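Local coordinates for gamma-glutamyl cyclotransferase (Homo sapiens, PDB 3CRY), which catalyses the formation of 5-oxoproline from gamma-glutamyl dipeptides, as a homodimer, and may contribute substantially to glutathione homeostasis, at residues A[98-103]-A[123-128]; A[15-20]-A[92-97]; A[49-54]-A[158-163]. The protein carries 1 engineered substitution. One frame throughout, in Å; residues are numbered along the deposited sequence.

Interaction 1: residues A[98-103]-A[123-128]; sequences QGVKSG and RSYLMT. Engineered in segment 98-103: Gln98 (natural residue Glu).
Gln98 lies over one face of the Tyr125 ring, the tightest element of a contact between an active-site loop and one strand of a beta sheet. Tyr125 belongs to strand 119-126 of the five-stranded antiparallel sheet, whose first and last strands are also joined by backbone hydrogen bonds, as in a barrel, whereas Gln98 is where the chain leaves helix 91-97. Gln98 is engineered; the natural residue here is the glutamate identified experimentally as the proton acceptor, so the aromatic face packs directly beside a catalytic position.

The touching is done by the aliphatic part of the glutamine. CG sits almost exactly above the ring centre, 3.6 Å from the Tyr125 centroid and only 3° off the ring normal, a CH-pi contact. CB adds to it near the rim, 3.9 Å from Tyr125 CD1. A bend at chi2, -68°, then carries the amide onward, with its plane turned just 25° from that of the ring. Val100 comes from another quarter: its CG2 meets the ring edge, 4.0 Å from Tyr125 CE1, so one methyl buttresses the rim while the methylene sits over the face. The phenol end is fixed separately, its hydroxyl being hydrogen-bonded to Asp95 of helix 91-97.

Beyond Val100 the packing gives way. Lys101 and Ser102 are exposed and make no contact with residues 123-128, and the loop turns back on itself through Gly103 N, which donates to Val100 O at 3.0 Å. Here the two segments are joined by solvent instead of side chains. Gly103 O, which also receives Gln57 NE2, lies 2.9 Å from a water, and that water accepts the N-H of Thr128, with N 3.0 Å from its oxygen.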
loop_
_atom_site.group_PDB
_atom_site.type_symbol
_atom_site.label_atom_id
_atom_site.label_comp_id
_atom_site.label_asym_id
_atom_site.label_seq_id
_atom_site.Cartn_x
_atom_site.Cartn_y
_atom_site.Cartn_z
ATOM N N GLN A 98 -10.777 -8.999 -0.516
ATOM C CA GLN A 98 -9.596 -8.665 -1.298
ATOM C C GLN A 98 -8.402 -9.576 -0.973
ATOM O O GLN A 98 -7.287 -9.346 -1.473
ATOM C CB GLN A 98 -9.200 -7.203 -1.073
ATOM C CG GLN A 98 -10.281 -6.188 -1.425
ATOM C CD GLN A 98 -10.550 -6.122 -2.910
ATOM O OE1 GLN A 98 -9.642 -6.289 -3.732
ATOM N NE2 GLN A 98 -11.793 -5.855 -3.270
ATOM N N GLY A 99 -8.627 -10.591 -0.133
ATOM C CA GLY A 99 -7.589 -11.594 0.153
ATOM C C GLY A 99 -6.344 -10.988 0.806
ATOM O O GLY A 99 -5.209 -11.419 0.552
ATOM N N VAL A 100 -6.560 -9.979 1.639
ATOM C CA VAL A 100 -5.439 -9.313 2.328
ATOM C C VAL A 100 -4.632 -10.352 3.118
ATOM O O VAL A 100 -3.399 -10.360 3.087
ATOM C CB VAL A 100 -5.915 -8.145 3.246
ATOM C CG1 VAL A 100 -4.751 -7.588 4.098
ATOM C CG2 VAL A 100 -6.533 -7.031 2.435
ATOM N N LYS A 101 -5.330 -11.249 3.815
ATOM C CA LYS A 101 -4.607 -12.229 4.649
ATOM C C LYS A 101 -3.790 -13.258 3.867
ATOM O O LYS A 101 -2.833 -13.825 4.419
ATOM C CB LYS A 101 -5.563 -12.907 5.628
ATOM C CG LYS A 101 -5.978 -11.975 6.766
ATOM C CD LYS A 101 -6.874 -12.715 7.747
ATOM C CE LYS A 101 -7.601 -11.783 8.699
ATOM N NZ LYS A 101 -8.812 -12.482 9.261
ATOM N N SER A 102 -4.132 -13.486 2.598
ATOM C CA SER A 102 -3.337 -14.383 1.752
ATOM C C SER A 102 -2.321 -13.619 0.891
ATOM O O SER A 102 -1.659 -14.190 0.018
ATOM C CB SER A 102 -4.246 -15.293 0.906
ATOM O OG SER A 102 -4.954 -14.562 -0.067
ATOM N N GLY A 103 -2.206 -12.316 1.145
ATOM C CA GLY A 103 -1.168 -11.520 0.501
ATOM C C GLY A 103 -1.561 -11.004 -0.861
ATOM O O GLY A 103 -0.675 -10.577 -1.635
ATOM N N ARG A 123 -10.260 4.698 1.702
ATOM C CA ARG A 123 -9.637 3.366 1.761
ATOM C C ARG A 123 -9.614 2.774 0.341
ATOM O O ARG A 123 -10.557 2.955 -0.435
ATOM C CB ARG A 123 -10.453 2.469 2.696
ATOM C CG ARG A 123 -9.835 1.091 3.053
ATOM C CD ARG A 123 -10.805 0.311 3.948
ATOM N NE ARG A 123 -10.202 -0.862 4.611
ATOM C CZ ARG A 123 -9.480 -0.798 5.740
ATOM N NH1 ARG A 123 -9.233 0.370 6.328
ATOM N NH2 ARG A 123 -8.981 -1.908 6.281
ATOM N N SER A 124 -8.518 2.104 -0.007
ATOM C CA SER A 124 -8.444 1.323 -1.245
ATOM C C SER A 124 -7.497 0.147 -1.026
ATOM O O SER A 124 -7.161 -0.173 0.137
ATOM C CB SER A 124 -7.998 2.210 -2.438
ATOM O OG SER A 124 -8.378 1.606 -3.680
ATOM N N TYR A 125 -7.079 -0.490 -2.127
ATOM C CA TYR A 125 -6.279 -1.725 -2.129
ATOM C C TYR A 125 -5.382 -1.720 -3.333
ATOM O O TYR A 125 -5.781 -1.229 -4.393
ATOM C CB TYR A 125 -7.179 -2.968 -2.223
ATOM C CG TYR A 125 -8.132 -3.075 -1.050
ATOM C CD1 TYR A 125 -7.754 -3.757 0.109
ATOM C CD2 TYR A 125 -9.388 -2.456 -1.090
ATOM C CE1 TYR A 125 -8.620 -3.843 1.206
ATOM C CE2 TYR A 125 -10.259 -2.535 0.002
ATOM C CZ TYR A 125 -9.857 -3.228 1.140
ATOM O OH TYR A 125 -10.711 -3.295 2.204
ATOM N N LEU A 126 -4.172 -2.261 -3.167
ATOM C CA LEU A 126 -3.338 -2.574 -4.333
ATOM C C LEU A 126 -2.442 -3.792 -4.091
ATOM O O LEU A 126 -2.249 -4.210 -2.935
ATOM C CB LEU A 126 -2.549 -1.332 -4.780
ATOM C CG LEU A 126 -1.585 -0.708 -3.744
ATOM C CD1 LEU A 126 -0.345 -1.552 -3.478
ATOM C CD2 LEU A 126 -1.187 0.706 -4.223
ATOM N N MET A 127 -1.925 -4.385 -5.171
ATOM C CA MET A 127 -1.055 -5.569 -5.053
ATOM C C MET A 127 0.382 -5.121 -4.770
ATOM O O MET A 127 0.833 -4.118 -5.333
ATOM C CB MET A 127 -1.057 -6.346 -6.366
ATOM C CG MET A 127 -2.392 -6.896 -6.751
ATOM S SD MET A 127 -2.248 -7.706 -8.386
ATOM C CE MET A 127 -3.971 -8.079 -8.637
ATOM N N THR A 128 1.100 -5.865 -3.932
ATOM C CA THR A 128 2.509 -5.555 -3.663
ATOM C C THR A 128 3.494 -6.563 -4.252
ATOM O O THR A 128 4.709 -6.297 -4.280
ATOM C CB THR A 128 2.804 -5.447 -2.145
ATOM O OG1 THR A 128 2.606 -6.725 -1.523
ATOM C CG2 THR A 128 1.889 -4.423 -1.468
HETATM O O HOH W 1 0.380 -8.737 -3.685
#

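Interaction 2: residues A[15-20]-A[92-97]; sequences ESFLYF and NSLDEQ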
loop_
_atom_site.group_PDB
_atom_site.type_symbol
_atom_site.label_atom_id
_atom_site.label_comp_id
_atom_site.label_asym_id
_atom_site.label_seq_id
_atom_site.Cartn_x
_atom_site.Cartn_y
_atom_site.Cartn_z
ATOM N N GLU A 15 -19.619 6.792 11.710
ATOM C CA GLU A 15 -20.282 5.524 11.445
ATOM C C GLU A 15 -19.817 4.934 10.099
ATOM O O GLU A 15 -19.914 3.725 9.891
ATOM C CB GLU A 15 -21.803 5.771 11.470
ATOM C CG GLU A 15 -22.725 4.639 10.975
ATOM C CD GLU A 15 -23.466 3.903 12.099
ATOM O OE1 GLU A 15 -23.698 2.678 11.952
ATOM O OE2 GLU A 15 -23.831 4.546 13.113
ATOM N N SER A 16 -19.297 5.791 9.213
ATOM C CA SER A 16 -19.018 5.413 7.814
ATOM C C SER A 16 -17.575 5.614 7.382
ATOM O O SER A 16 -16.807 6.333 8.024
ATOM C CB SER A 16 -19.920 6.207 6.866
ATOM O OG SER A 16 -21.279 5.944 7.150
ATOM N N PHE A 17 -17.216 4.974 6.271
ATOM C CA PHE A 17 -15.934 5.228 5.634
ATOM C C PHE A 17 -16.136 5.277 4.121
ATOM O O PHE A 17 -17.145 4.800 3.612
ATOM C CB PHE A 17 -14.879 4.182 6.033
ATOM C CG PHE A 17 -15.072 2.831 5.403
ATOM C CD1 PHE A 17 -15.979 1.913 5.945
ATOM C CD2 PHE A 17 -14.343 2.469 4.266
ATOM C CE1 PHE A 17 -16.150 0.653 5.381
ATOM C CE2 PHE A 17 -14.513 1.211 3.682
ATOM C CZ PHE A 17 -15.415 0.298 4.230
ATOM N N LEU A 18 -15.165 5.845 3.420
ATOM C CA LEU A 18 -15.240 5.960 1.956
ATOM C C LEU A 18 -14.245 4.990 1.330
ATOM O O LEU A 18 -13.115 4.857 1.810
ATOM C CB LEU A 18 -14.928 7.390 1.521
ATOM C CG LEU A 18 -15.843 8.487 2.081
ATOM C CD1 LEU A 18 -15.365 9.826 1.634
ATOM C CD2 LEU A 18 -17.295 8.256 1.646
ATOM N N TYR A 19 -14.677 4.326 0.259
ATOM C CA TYR A 19 -13.908 3.267 -0.406
ATOM C C TYR A 19 -13.752 3.642 -1.891
ATOM O O TYR A 19 -14.737 3.882 -2.569
ATOM C CB TYR A 19 -14.625 1.907 -0.240
ATOM C CG TYR A 19 -14.174 0.854 -1.248
ATOM C CD1 TYR A 19 -12.813 0.531 -1.395
ATOM C CD2 TYR A 19 -15.094 0.172 -2.036
ATOM C CE1 TYR A 19 -12.389 -0.422 -2.342
ATOM C CE2 TYR A 19 -14.681 -0.797 -2.964
ATOM C CZ TYR A 19 -13.338 -1.078 -3.121
ATOM O OH TYR A 19 -12.923 -2.011 -4.041
ATOM N N PHE A 20 -12.508 3.683 -2.381
ATOM C CA PHE A 20 -12.226 4.046 -3.775
ATOM C C PHE A 20 -12.015 2.774 -4.597
ATOM O O PHE A 20 -11.036 2.025 -4.379
ATOM C CB PHE A 20 -10.984 4.968 -3.854
ATOM C CG PHE A 20 -10.544 5.318 -5.263
ATOM C CD1 PHE A 20 -11.256 6.271 -6.011
ATOM C CD2 PHE A 20 -9.400 4.723 -5.831
ATOM C CE1 PHE A 20 -10.858 6.613 -7.331
ATOM C CE2 PHE A 20 -8.979 5.082 -7.129
ATOM C CZ PHE A 20 -9.715 6.033 -7.877
ATOM N N ASN A 92 -13.843 -5.167 7.977
ATOM C CA ASN A 92 -13.263 -6.498 7.970
ATOM C C ASN A 92 -13.711 -7.365 6.794
ATOM O O ASN A 92 -12.907 -8.112 6.234
ATOM C CB ASN A 92 -13.521 -7.201 9.308
ATOM C CG ASN A 92 -12.717 -6.584 10.435
ATOM O OD1 ASN A 92 -11.694 -5.938 10.199
ATOM N ND2 ASN A 92 -13.183 -6.771 11.673
ATOM N N SER A 93 -14.981 -7.247 6.419
ATOM C CA SER A 93 -15.521 -7.999 5.288
ATOM C C SER A 93 -14.853 -7.613 3.965
ATOM O O SER A 93 -14.490 -8.478 3.166
ATOM C CB SER A 93 -17.036 -7.817 5.206
ATOM O OG SER A 93 -17.549 -8.512 4.087
ATOM N N LEU A 94 -14.696 -6.308 3.743
ATOM C CA LEU A 94 -14.093 -5.808 2.503
ATOM C C LEU A 94 -12.648 -6.287 2.382
ATOM O O LEU A 94 -12.222 -6.741 1.318
ATOM C CB LEU A 94 -14.182 -4.279 2.460
ATOM C CG LEU A 94 -13.880 -3.583 1.126
ATOM C CD1 LEU A 94 -14.739 -4.130 -0.040
ATOM C CD2 LEU A 94 -14.015 -2.065 1.278
ATOM N N ASP A 95 -11.908 -6.222 3.494
ATOM C CA ASP A 95 -10.549 -6.762 3.556
ATOM C C ASP A 95 -10.504 -8.237 3.161
ATOM O O ASP A 95 -9.657 -8.646 2.358
ATOM C CB ASP A 95 -9.941 -6.584 4.961
ATOM C CG ASP A 95 -9.641 -5.125 5.317
ATOM O OD1 ASP A 95 -9.837 -4.197 4.487
ATOM O OD2 ASP A 95 -9.191 -4.908 6.474
ATOM N N GLU A 96 -11.412 -9.034 3.729
ATOM C CA GLU A 96 -11.481 -10.464 3.445
ATOM C C GLU A 96 -11.738 -10.729 1.964
ATOM O O GLU A 96 -11.152 -11.637 1.364
ATOM C CB GLU A 96 -12.558 -11.120 4.314
ATOM C CG GLU A 96 -11.990 -11.827 5.532
ATOM C CD GLU A 96 -11.477 -13.204 5.195
ATOM O OE1 GLU A 96 -12.156 -13.889 4.403
ATOM O OE2 GLU A 96 -10.412 -13.616 5.705
ATOM N N GLN A 97 -12.612 -9.924 1.374
ATOM C CA GLN A 97 -12.919 -10.042 -0.054
ATOM C C GLN A 97 -11.705 -9.851 -0.954
ATOM O O GLN A 97 -11.604 -10.470 -2.022
ATOM C CB GLN A 97 -13.991 -9.036 -0.432
ATOM C CG GLN A 97 -15.338 -9.321 0.242
ATOM C CD GLN A 97 -16.305 -8.185 0.088
ATOM O OE1 GLN A 97 -16.365 -7.553 -0.964
ATOM N NE2 GLN A 97 -17.061 -7.898 1.145
#
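Gln97 NE2 donates to Ser93 OG at 3.0 Å, a bond that spans one turn of helix 91-97 just beside Leu94, the residue that meets Phe17 and Tyr19 of strand 16-21. The hydroxyl oxygen lies 5° out of the Gln97 amide plane, although the N-H points to it with a bend, 143° at the hydrogen. The other end of the same amide, OE1, receives Asn35 ND2, so the group is held at both of its polar atoms and its rotation is fixed.

Leu94 makes its contact through a single methyl. CD2 rests over a face of the Tyr19 ring, 4.0 Å from the centroid and displaced toward the rim, where CG of Tyr19 is 3.9 Å away. The same methyl stands at the edge of Phe17, 4.0 Å from CZ, so it fits the angle between two rings, one offering a face and the other an edge.

In the fold, strand 16-21 pairs antiparallel with strand 77-87 on one flank, while on the other its Leu18 and Phe20 exchange backbone hydrogen bonds with Arg123 of strand 119-126, consistent with a five-stranded sheet rolled into a barrel. Helix 91-97 packs across this junction. Phe17 and Tyr19, alternate residues of the strand, both face it. Phe17 reaches the methyl with its CG in the crowded position between the backbone N and the carbonyl carbon (chi1 73°). Tyr19, inferred to bind substrate, extends beyond Leu94 to place its OH in a hydrogen bond with Asn25 ND2.

Interaction 3: residues A[49-54]-A[158-163]; sequences FKLDFG and EKLKAI
Two lysines share one water at the margin of the apolar meeting of Leu51 with Leu160: Lys159 NZ donates to it at 2.8 Å, and Lys50 NZ donates weakly at 3.5 Å. Lys50 NZ and Lys159 NZ stay 5.9 Å apart, and the water oxygen is the polar link between residues 49-54 and 158-163.

The rest is methyl and ring. Leu51 and Phe53, alternate residues on the same side of the strand, both point toward helix 154-161 and the residues following it. Leu51 CD2 touches Leu160 CD2 at 3.7 Å, the two side chains crossing at about a right angle. Leu160 does not start out toward the strand, yet its end comes close: CD1 runs on anti to CA (chi2 170°), which leaves CD2, the folded branch, to meet Leu51. Ile163, by contrast, touches with its extended end, chi2 171° carrying CD1 against the Phe53 ring, 3.6 Å from CE1.

Strand 49-56 is the central strand of a smaller, three-stranded antiparallel sheet, lying between 68-74 and 130-132, and the contact seats helix 154-161 and the residues after it upon this strand. Helix 137-149 packs on Phe53 through Tyr139, inferred to bind substrate, and Ile143, and on Leu160 through Cys144 and Ala147. Its Lys140 NZ also hydrogen-bonds the backbone oxygens of Lys161 and Ile163, bridging these two carbonyls.

Because methyls and a ring supply the direct contact, adhesion depends on close fit and exclusion of water rather than on bond direction, while the shared water probably eases the mutual repulsion of Lys50 and Lys159.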
loop_
_atom_site.group_PDB
_atom_site.type_symbol
_atom_site.label_atom_id
_atom_site.label_comp_id
_atom_site.label_asym_id
_atom_site.label_seq_id
_atom_site.Cartn_x
_atom_site.Cartn_y
_atom_site.Cartn_z
ATOM N N PHE A 49 -1.021 7.813 -10.224
ATOM C CA PHE A 49 -1.046 6.348 -10.196
ATOM C C PHE A 49 -1.425 5.852 -11.586
ATOM O O PHE A 49 -2.060 6.602 -12.365
ATOM C CB PHE A 49 -2.108 5.832 -9.217
ATOM C CG PHE A 49 -1.687 5.841 -7.760
ATOM C CD1 PHE A 49 -1.626 7.036 -7.043
ATOM C CD2 PHE A 49 -1.415 4.632 -7.089
ATOM C CE1 PHE A 49 -1.274 7.040 -5.690
ATOM C CE2 PHE A 49 -1.060 4.642 -5.742
ATOM C CZ PHE A 49 -1.002 5.836 -5.047
ATOM N N LYS A 50 -1.052 4.607 -11.884
ATOM C CA LYS A 50 -1.338 3.971 -13.179
ATOM C C LYS A 50 -2.037 2.638 -12.940
ATOM O O LYS A 50 -1.680 1.903 -11.999
ATOM C CB LYS A 50 -0.036 3.753 -13.960
ATOM C CG LYS A 50 -0.200 3.088 -15.318
ATOM C CD LYS A 50 1.167 2.916 -16.015
ATOM C CE LYS A 50 1.023 2.340 -17.423
ATOM N NZ LYS A 50 0.693 3.412 -18.402
ATOM N N LEU A 51 -3.014 2.321 -13.789
ATOM C CA LEU A 51 -3.763 1.063 -13.706
ATOM C C LEU A 51 -2.971 -0.079 -14.372
ATOM O O LEU A 51 -2.376 0.104 -15.444
ATOM C CB LEU A 51 -5.123 1.246 -14.418
ATOM C CG LEU A 51 -6.115 0.075 -14.408
ATOM C CD1 LEU A 51 -6.709 -0.133 -13.028
ATOM C CD2 LEU A 51 -7.216 0.326 -15.421
ATOM N N ASP A 52 -2.972 -1.260 -13.759
ATOM C CA ASP A 52 -2.306 -2.427 -14.334
ATOM C C ASP A 52 -3.187 -3.640 -14.006
ATOM O O ASP A 52 -4.178 -3.521 -13.258
ATOM C CB ASP A 52 -0.889 -2.596 -13.757
ATOM C CG ASP A 52 -0.008 -3.550 -14.561
ATOM O OD1 ASP A 52 -0.349 -3.947 -15.706
ATOM O OD2 ASP A 52 1.050 -3.923 -14.011
ATOM N N PHE A 53 -2.859 -4.783 -14.607
ATOM C CA PHE A 53 -3.545 -6.054 -14.316
ATOM C C PHE A 53 -2.518 -7.135 -14.095
ATOM O O PHE A 53 -1.504 -7.182 -14.788
ATOM C CB PHE A 53 -4.521 -6.462 -15.456
ATOM C CG PHE A 53 -5.632 -5.465 -15.670
ATOM C CD1 PHE A 53 -5.401 -4.292 -16.402
ATOM C CD2 PHE A 53 -6.880 -5.646 -15.071
ATOM C CE1 PHE A 53 -6.411 -3.337 -16.566
ATOM C CE2 PHE A 53 -7.918 -4.706 -15.246
ATOM C CZ PHE A 53 -7.681 -3.541 -15.995
ATOM N N GLY A 54 -2.779 -8.005 -13.124
ATOM C CA GLY A 54 -1.835 -9.082 -12.877
ATOM C C GLY A 54 -2.319 -10.217 -12.021
ATOM O O GLY A 54 -3.466 -10.238 -11.550
ATOM N N GLU A 158 -12.770 5.366 -22.771
ATOM C CA GLU A 158 -12.061 4.941 -23.981
ATOM C C GLU A 158 -10.745 4.213 -23.677
ATOM O O GLU A 158 -10.418 3.213 -24.318
ATOM C CB GLU A 158 -11.843 6.142 -24.929
ATOM C CG GLU A 158 -13.141 6.613 -25.594
ATOM C CD GLU A 158 -13.847 5.510 -26.366
ATOM O OE1 GLU A 158 -13.210 4.896 -27.261
ATOM O OE2 GLU A 158 -15.031 5.239 -26.061
ATOM N N LYS A 159 -10.002 4.701 -22.680
ATOM C CA LYS A 159 -8.808 4.024 -22.211
ATOM C C LYS A 159 -9.125 2.596 -21.702
ATOM O O LYS A 159 -8.424 1.639 -22.034
ATOM C CB LYS A 159 -8.125 4.830 -21.103
ATOM C CG LYS A 159 -7.418 6.084 -21.560
ATOM C CD LYS A 159 -6.544 6.656 -20.418
ATOM C CE LYS A 159 -5.417 5.696 -19.934
ATOM N NZ LYS A 159 -4.394 6.413 -19.078
ATOM N N LEU A 160 -10.175 2.454 -20.891
ATOM C CA LEU A 160 -10.572 1.113 -20.433
ATOM C C LEU A 160 -10.963 0.187 -21.590
ATOM O O LEU A 160 -10.599 -0.997 -21.613
ATOM C CB LEU A 160 -11.750 1.178 -19.448
ATOM C CG LEU A 160 -11.407 1.910 -18.142
ATOM C CD1 LEU A 160 -12.720 2.131 -17.362
ATOM C CD2 LEU A 160 -10.330 1.158 -17.329
ATOM N N LYS A 161 -11.701 0.735 -22.545
ATOM C CA LYS A 161 -12.122 -0.046 -23.711
ATOM C C LYS A 161 -10.930 -0.457 -24.593
ATOM O O LYS A 161 -11.020 -1.441 -25.326
ATOM C CB LYS A 161 -13.163 0.731 -24.526
ATOM C CG LYS A 161 -14.492 0.900 -23.789
ATOM C CD LYS A 161 -15.349 1.972 -24.419
ATOM C CE LYS A 161 -15.999 1.480 -25.707
ATOM N NZ LYS A 161 -16.889 2.547 -26.306
ATOM N N ALA A 162 -9.831 0.290 -24.500
ATOM C CA ALA A 162 -8.621 0.020 -25.275
ATOM C C ALA A 162 -7.785 -1.112 -24.669
ATOM O O ALA A 162 -6.832 -1.576 -25.283
ATOM C CB ALA A 162 -7.792 1.287 -25.414
ATOM N N ILE A 163 -8.159 -1.599 -23.488
ATOM C CA ILE A 163 -7.351 -2.652 -22.837
ATOM C C ILE A 163 -7.404 -3.946 -23.646
ATOM O O ILE A 163 -8.494 -4.380 -24.028
ATOM C CB ILE A 163 -7.861 -2.922 -21.406
ATOM C CG1 ILE A 163 -7.649 -1.674 -20.532
ATOM C CG2 ILE A 163 -7.159 -4.144 -20.792
ATOM C CD1 ILE A 163 -8.324 -1.762 -19.167
HETATM O O HOH W 2 -2.325 5.060 -17.758
#

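Interactions 1 and 2 form one region, their centres 12 Å apart. Ser124 OG probably donates to Phe20 O at 2.8 Å, joining the strands, and Tyr125 OH probably bonds Asp95 OD1 at 2.6 Å, tying strand to helix 91-97. Gln98 of interaction 1, at the proton-acceptor position, and Tyr19 of interaction 2 have side chains about 4 Å apart; an acetate, probably from the crystallisation liquor, sits about 4 Å from the Gln98 side chain. Interaction 3, centred 19 Å from interaction 1, touches it through Met127 CE and Gly54 O at 3.7 Å and probably borders the substrate pocket: Phe53 and Leu51 side chains lie about 4 Å from those of Tyr139 and Tyr22, inferred substrate contacts.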